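Local coordinates for protein CaaX farnesyltransferase beta subunit Ram1 (Aspergillus fumigatus, PDB 4L9P) that probably catalyses, as the peptide-binding beta subunit of a zinc-dependent heterodimer, transfer of a farnesyl group to a cysteine near the C-terminus of target proteins, at residues F284-L292 against A318-G326. Numbering follows the deposited sequence.
Sequences FTDGLPEYL and ALACLCLLG
L292, P289, L288 and T285 meet A318, C321, L322 and L325 in an apolar, largely buried contact between two consecutive antiparallel helices of the toroid domain and the residues flanking them. The segments 288-292 and 318-323 run at 158° with their axes 10.4 Å apart, so side chains fill the gap. L292 buries the most surface here. Its CD1 rests on L322 CD2 at 3.8 Å and also touches C321 CB and the carbonyl oxygen of A318. Its other methyl, CD2, lies 4.1 Å from A318 CB. The side chains of L292 and L322 lie alongside and point opposite ways. One turn earlier, with chi1 at 179°, L288 swings CG away from its own N, and CD2 reaches C321 SG at 3.8 Å. P289 presents its ring to two leucines: CB touches L322 CD2, while CD lies 3.9 Å from L325 CD1.

The two methyls of L325 part over the start of the first helix. CD1 lies against P289, and CD2 packs on T285 CG2 at 3.5 Å, tighter than usual for two carbons. T285 opens a type II beta turn that ends at L288, with G287 at the N-cap position. T285, just before the first helix, lies opposite L325, near where the second runs out.

Helix 251-263 also touches this pair, through M258 on T285 and A254 on L288. P289 and L322 meet helix 328-335 through Y335 and V331. The C321 side chain is about 10 Å from the bound farnesyl analogue. Such antiparallel helix pairing is characteristic of the alpha-alpha toroid of prenyltransferase beta subunits.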
ATOM      1  N   PHE B 284     -14.755   1.072  17.353  1.00  6.28           N
ATOM      2  CA  PHE B 284     -13.997   1.332  16.101  1.00  5.66           C
ATOM      3  C   PHE B 284     -13.385   0.068  15.531  1.00  6.13           C
ATOM      4  O   PHE B 284     -13.146  -0.001  14.301  1.00  6.48           O
ATOM      5  CB  PHE B 284     -12.897   2.356  16.364  1.00  6.45           C
ATOM      6  CG  PHE B 284     -13.403   3.776  16.327  1.00  6.85           C
ATOM      7  CD1 PHE B 284     -13.980   4.380  17.449  1.00  7.64           C
ATOM      8  CD2 PHE B 284     -13.388   4.499  15.138  1.00  8.71           C
ATOM      9  CE1 PHE B 284     -14.473   5.707  17.387  1.00  7.44           C
ATOM     10  CE2 PHE B 284     -13.852   5.806  15.097  1.00  8.18           C
ATOM     11  CZ  PHE B 284     -14.413   6.412  16.198  1.00  7.11           C
ATOM     12  N   THR B 285     -13.131  -0.933  16.378  1.00  7.51           N
ATOM     13  CA  THR B 285     -12.425  -2.148  15.911  1.00  7.98           C
ATOM     14  C   THR B 285     -13.386  -3.297  15.601  1.00  7.62           C
ATOM     15  O   THR B 285     -12.982  -4.325  15.086  1.00  7.27           O
ATOM     16  CB  THR B 285     -11.343  -2.574  16.923  1.00 10.14           C
ATOM     17  OG1 THR B 285     -11.992  -2.842  18.186  1.00 11.29           O
ATOM     18  CG2 THR B 285     -10.262  -1.485  17.070  1.00 10.61           C
ATOM     19  N   ASP B 286     -14.669  -3.128  15.911  1.00  7.19           N
ATOM     20  CA  ASP B 286     -15.657  -4.192  15.639  1.00  7.86           C
ATOM     21  C   ASP B 286     -15.740  -4.471  14.162  1.00  7.61           C
ATOM     22  O   ASP B 286     -15.949  -3.559  13.369  1.00  7.25           O
ATOM     23  CB  ASP B 286     -17.005  -3.739  16.152  1.00  9.45           C
ATOM     24  CG  ASP B 286     -17.259  -4.097  17.587  1.00 13.63           C
ATOM     25  OD1 ASP B 286     -16.522  -4.909  18.152  1.00 16.27           O
ATOM     26  OD2 ASP B 286     -18.267  -3.562  18.125  1.00 15.47           O
ATOM     27  N   GLY B 287     -15.532  -5.729  13.769  1.00  8.08           N
ATOM     28  CA  GLY B 287     -15.646  -6.156  12.380  1.00  8.30           C
ATOM     29  C   GLY B 287     -14.390  -5.808  11.596  1.00  6.42           C
ATOM     30  O   GLY B 287     -14.291  -6.169  10.404  1.00  6.79           O
ATOM     31  N   LEU B 288     -13.420  -5.138  12.212  1.00  6.90           N
ATOM     32  CA  LEU B 288     -12.237  -4.642  11.464  1.00  6.73           C
ATOM     33  C   LEU B 288     -11.218  -5.730  11.056  1.00  5.92           C
ATOM     34  O   LEU B 288     -10.892  -5.844   9.892  1.00  6.08           O
ATOM     35  CB  LEU B 288     -11.529  -3.543  12.264  1.00  6.20           C
ATOM     36  CG  LEU B 288     -10.264  -2.957  11.600  1.00  6.96           C
ATOM     37  CD1 LEU B 288     -10.556  -2.414  10.173  1.00  8.26           C
ATOM     38  CD2 LEU B 288      -9.750  -1.860  12.511  1.00  8.30           C
ATOM     39  N   PRO B 289     -10.792  -6.599  11.983  1.00  6.20           N
ATOM     40  CA  PRO B 289      -9.853  -7.627  11.488  1.00  5.99           C
ATOM     41  C   PRO B 289     -10.552  -8.593  10.502  1.00  5.72           C
ATOM     42  O   PRO B 289      -9.875  -9.117   9.613  1.00  6.15           O
ATOM     43  CB  PRO B 289      -9.356  -8.345  12.777  1.00  7.28           C
ATOM     44  CG  PRO B 289     -10.498  -8.112  13.784  1.00  7.26           C
ATOM     45  CD  PRO B 289     -11.072  -6.708  13.431  1.00  6.39           C
ATOM     46  N   GLU B 290     -11.846  -8.859  10.694  1.00  5.99           N
ATOM     47  CA  GLU B 290     -12.570  -9.676   9.723  1.00  6.60           C
ATOM     48  C   GLU B 290     -12.574  -9.001   8.327  1.00  5.63           C
ATOM     49  O   GLU B 290     -12.356  -9.691   7.303  1.00  6.12           O
ATOM     50  CB  GLU B 290     -14.009  -9.897  10.199  1.00  8.23           C
ATOM     51  CG  GLU B 290     -14.079 -10.669  11.522  1.00 10.86           C
ATOM     52  CD  GLU B 290     -14.084  -9.805  12.753  1.00 13.65           C
ATOM     53  OE1 GLU B 290     -13.743  -8.626  12.700  1.00 11.40           O
ATOM     54  OE2 GLU B 290     -14.455 -10.329  13.832  1.00 19.15           O
ATOM     55  N   TYR B 291     -12.773  -7.683   8.276  1.00  5.61           N
ATOM     56  CA  TYR B 291     -12.718  -6.950   7.029  1.00  5.50           C
ATOM     57  C   TYR B 291     -11.312  -7.110   6.425  1.00  5.22           C
ATOM     58  O   TYR B 291     -11.155  -7.379   5.222  1.00  5.67           O
ATOM     59  CB  TYR B 291     -13.033  -5.490   7.307  1.00  5.56           C
ATOM     60  CG  TYR B 291     -12.630  -4.549   6.198  1.00  6.50           C
ATOM     61  CD1 TYR B 291     -13.397  -4.417   5.057  1.00  7.44           C
ATOM     62  CD2 TYR B 291     -11.453  -3.828   6.287  1.00  8.52           C
ATOM     63  CE1 TYR B 291     -13.045  -3.533   4.028  1.00  7.63           C
ATOM     64  CE2 TYR B 291     -11.065  -2.972   5.318  1.00  9.90           C
ATOM     65  CZ  TYR B 291     -11.801  -2.832   4.165  1.00  8.61           C
ATOM     66  OH  TYR B 291     -11.407  -1.893   3.247  1.00 11.23           O
ATOM     67  N   LEU B 292     -10.277  -6.952   7.247  1.00  4.69           N
ATOM     68  CA  LEU B 292      -8.928  -7.061   6.667  1.00  4.66           C
ATOM     69  C   LEU B 292      -8.662  -8.493   6.158  1.00  4.12           C
ATOM     70  O   LEU B 292      -8.039  -8.681   5.103  1.00  5.34           O
ATOM     71  CB  LEU B 292      -7.884  -6.680   7.713  1.00  4.95           C
ATOM     72  CG  LEU B 292      -8.011  -5.229   8.209  1.00  5.20           C
ATOM     73  CD1 LEU B 292      -7.083  -4.915   9.424  1.00  5.61           C
ATOM     74  CD2 LEU B 292      -7.699  -4.239   7.039  1.00  7.07           C
ATOM     75  N   ALA B 318      -2.796  -3.101   5.980  1.00  3.44           N
ATOM     76  CA  ALA B 318      -3.553  -4.147   6.668  1.00  3.13           C
ATOM     77  C   ALA B 318      -2.765  -4.780   7.817  1.00  4.26           C
ATOM     78  O   ALA B 318      -3.328  -4.987   8.888  1.00  5.10           O
ATOM     79  CB  ALA B 318      -4.014  -5.246   5.678  1.00  4.52           C
ATOM     80  N   LEU B 319      -1.494  -5.115   7.572  1.00  3.48           N
ATOM     81  CA  LEU B 319      -0.716  -5.795   8.623  1.00  3.84           C
ATOM     82  C   LEU B 319      -0.430  -4.820   9.762  1.00  3.91           C
ATOM     83  O   LEU B 319      -0.517  -5.211  10.938  1.00  5.16           O
ATOM     84  CB  LEU B 319       0.606  -6.296   8.054  1.00  4.42           C
ATOM     85  CG  LEU B 319       0.432  -7.483   7.077  1.00  6.40           C
ATOM     86  CD1 LEU B 319       1.733  -7.734   6.301  1.00  7.31           C
ATOM     87  CD2 LEU B 319      -0.057  -8.746   7.855  1.00  9.26           C
ATOM     88  N   ALA B 320      -0.112  -3.556   9.447  1.00  4.12           N
ATOM     89  CA  ALA B 320       0.135  -2.588  10.504  1.00  4.02           C
ATOM     90  C   ALA B 320      -1.168  -2.368  11.286  1.00  4.82           C
ATOM     91  O   ALA B 320      -1.155  -2.283  12.517  1.00  5.52           O
ATOM     92  CB  ALA B 320       0.640  -1.232   9.905  1.00  4.57           C
ATOM     93  N   CYS B 321      -2.313  -2.270  10.586  1.00  5.33           N
ATOM     94  CA  CYS B 321      -3.583  -2.109  11.302  1.00  6.22           C
ATOM     95  C   CYS B 321      -3.851  -3.327  12.199  1.00  5.51           C
ATOM     96  O   CYS B 321      -4.300  -3.144  13.345  1.00  6.37           O
ATOM     97  CB  CYS B 321      -4.719  -1.929  10.259  1.00  6.95           C
ATOM     98  SG  CYS B 321      -6.230  -1.347  11.043  1.00  9.02           S
ATOM     99  N   LEU B 322      -3.581  -4.558  11.715  1.00  5.89           N
ATOM    100  CA  LEU B 322      -3.799  -5.757  12.576  1.00  5.91           C
ATOM    101  C   LEU B 322      -2.940  -5.670  13.834  1.00  6.25           C
ATOM    102  O   LEU B 322      -3.412  -6.017  14.925  1.00  7.94           O
ATOM    103  CB  LEU B 322      -3.443  -7.058  11.835  1.00  6.49           C
ATOM    104  CG  LEU B 322      -4.506  -7.484  10.823  1.00  6.48           C
ATOM    105  CD1 LEU B 322      -3.955  -8.697  10.079  1.00  7.29           C
ATOM    106  CD2 LEU B 322      -5.864  -7.835  11.444  1.00  6.82           C
ATOM    107  N   CYS B 323      -1.715  -5.155  13.697  1.00  5.66           N
ATOM    108  CA  CYS B 323      -0.842  -5.036  14.852  1.00  6.83           C
ATOM    109  C   CYS B 323      -1.247  -3.904  15.798  1.00  7.66           C
ATOM    110  O   CYS B 323      -0.671  -3.808  16.908  1.00  7.98           O
ATOM    111  CB  CYS B 323       0.638  -4.877  14.386  1.00  8.16           C
ATOM    112  SG  CYS B 323       1.209  -6.454  13.596  1.00  9.50           S
ATOM    113  N   LEU B 324      -2.167  -3.012  15.415  1.00  8.68           N
ATOM    114  CA  LEU B 324      -2.792  -2.106  16.382  1.00  9.73           C
ATOM    115  C   LEU B 324      -3.909  -2.767  17.208  1.00 11.82           C
ATOM    116  O   LEU B 324      -4.445  -2.167  18.177  1.00 13.97           O
ATOM    117  CB  LEU B 324      -3.427  -0.922  15.606  1.00 10.16           C
ATOM    118  CG  LEU B 324      -2.442   0.065  15.053  1.00  9.79           C
ATOM    119  CD1 LEU B 324      -3.206   1.055  14.212  1.00 10.92           C
ATOM    120  CD2 LEU B 324      -1.747   0.821  16.183  1.00 10.46           C
ATOM    121  N   LEU B 325      -4.285  -3.983  16.841  1.00  9.44           N
ATOM    122  CA  LEU B 325      -5.390  -4.672  17.503  1.00 10.38           C
ATOM    123  C   LEU B 325      -4.985  -5.685  18.563  1.00 12.08           C
ATOM    124  O   LEU B 325      -5.834  -6.133  19.344  1.00 14.29           O
ATOM    125  CB  LEU B 325      -6.305  -5.371  16.478  1.00 11.63           C
ATOM    126  CG  LEU B 325      -6.742  -4.437  15.345  1.00 11.50           C
ATOM    127  CD1 LEU B 325      -7.595  -5.232  14.325  1.00 13.05           C
ATOM    128  CD2 LEU B 325      -7.494  -3.213  15.864  1.00 12.35           C
ATOM    129  N   GLY B 326      -3.727  -6.097  18.561  1.00 10.60           N
ATOM    130  CA  GLY B 326      -3.255  -7.069  19.558  1.00 11.77           C
ATOM    131  C   GLY B 326      -1.846  -7.467  19.182  1.00 11.27           C
ATOM    132  O   GLY B 326      -1.217  -6.799  18.331  1.00 11.65           O
TER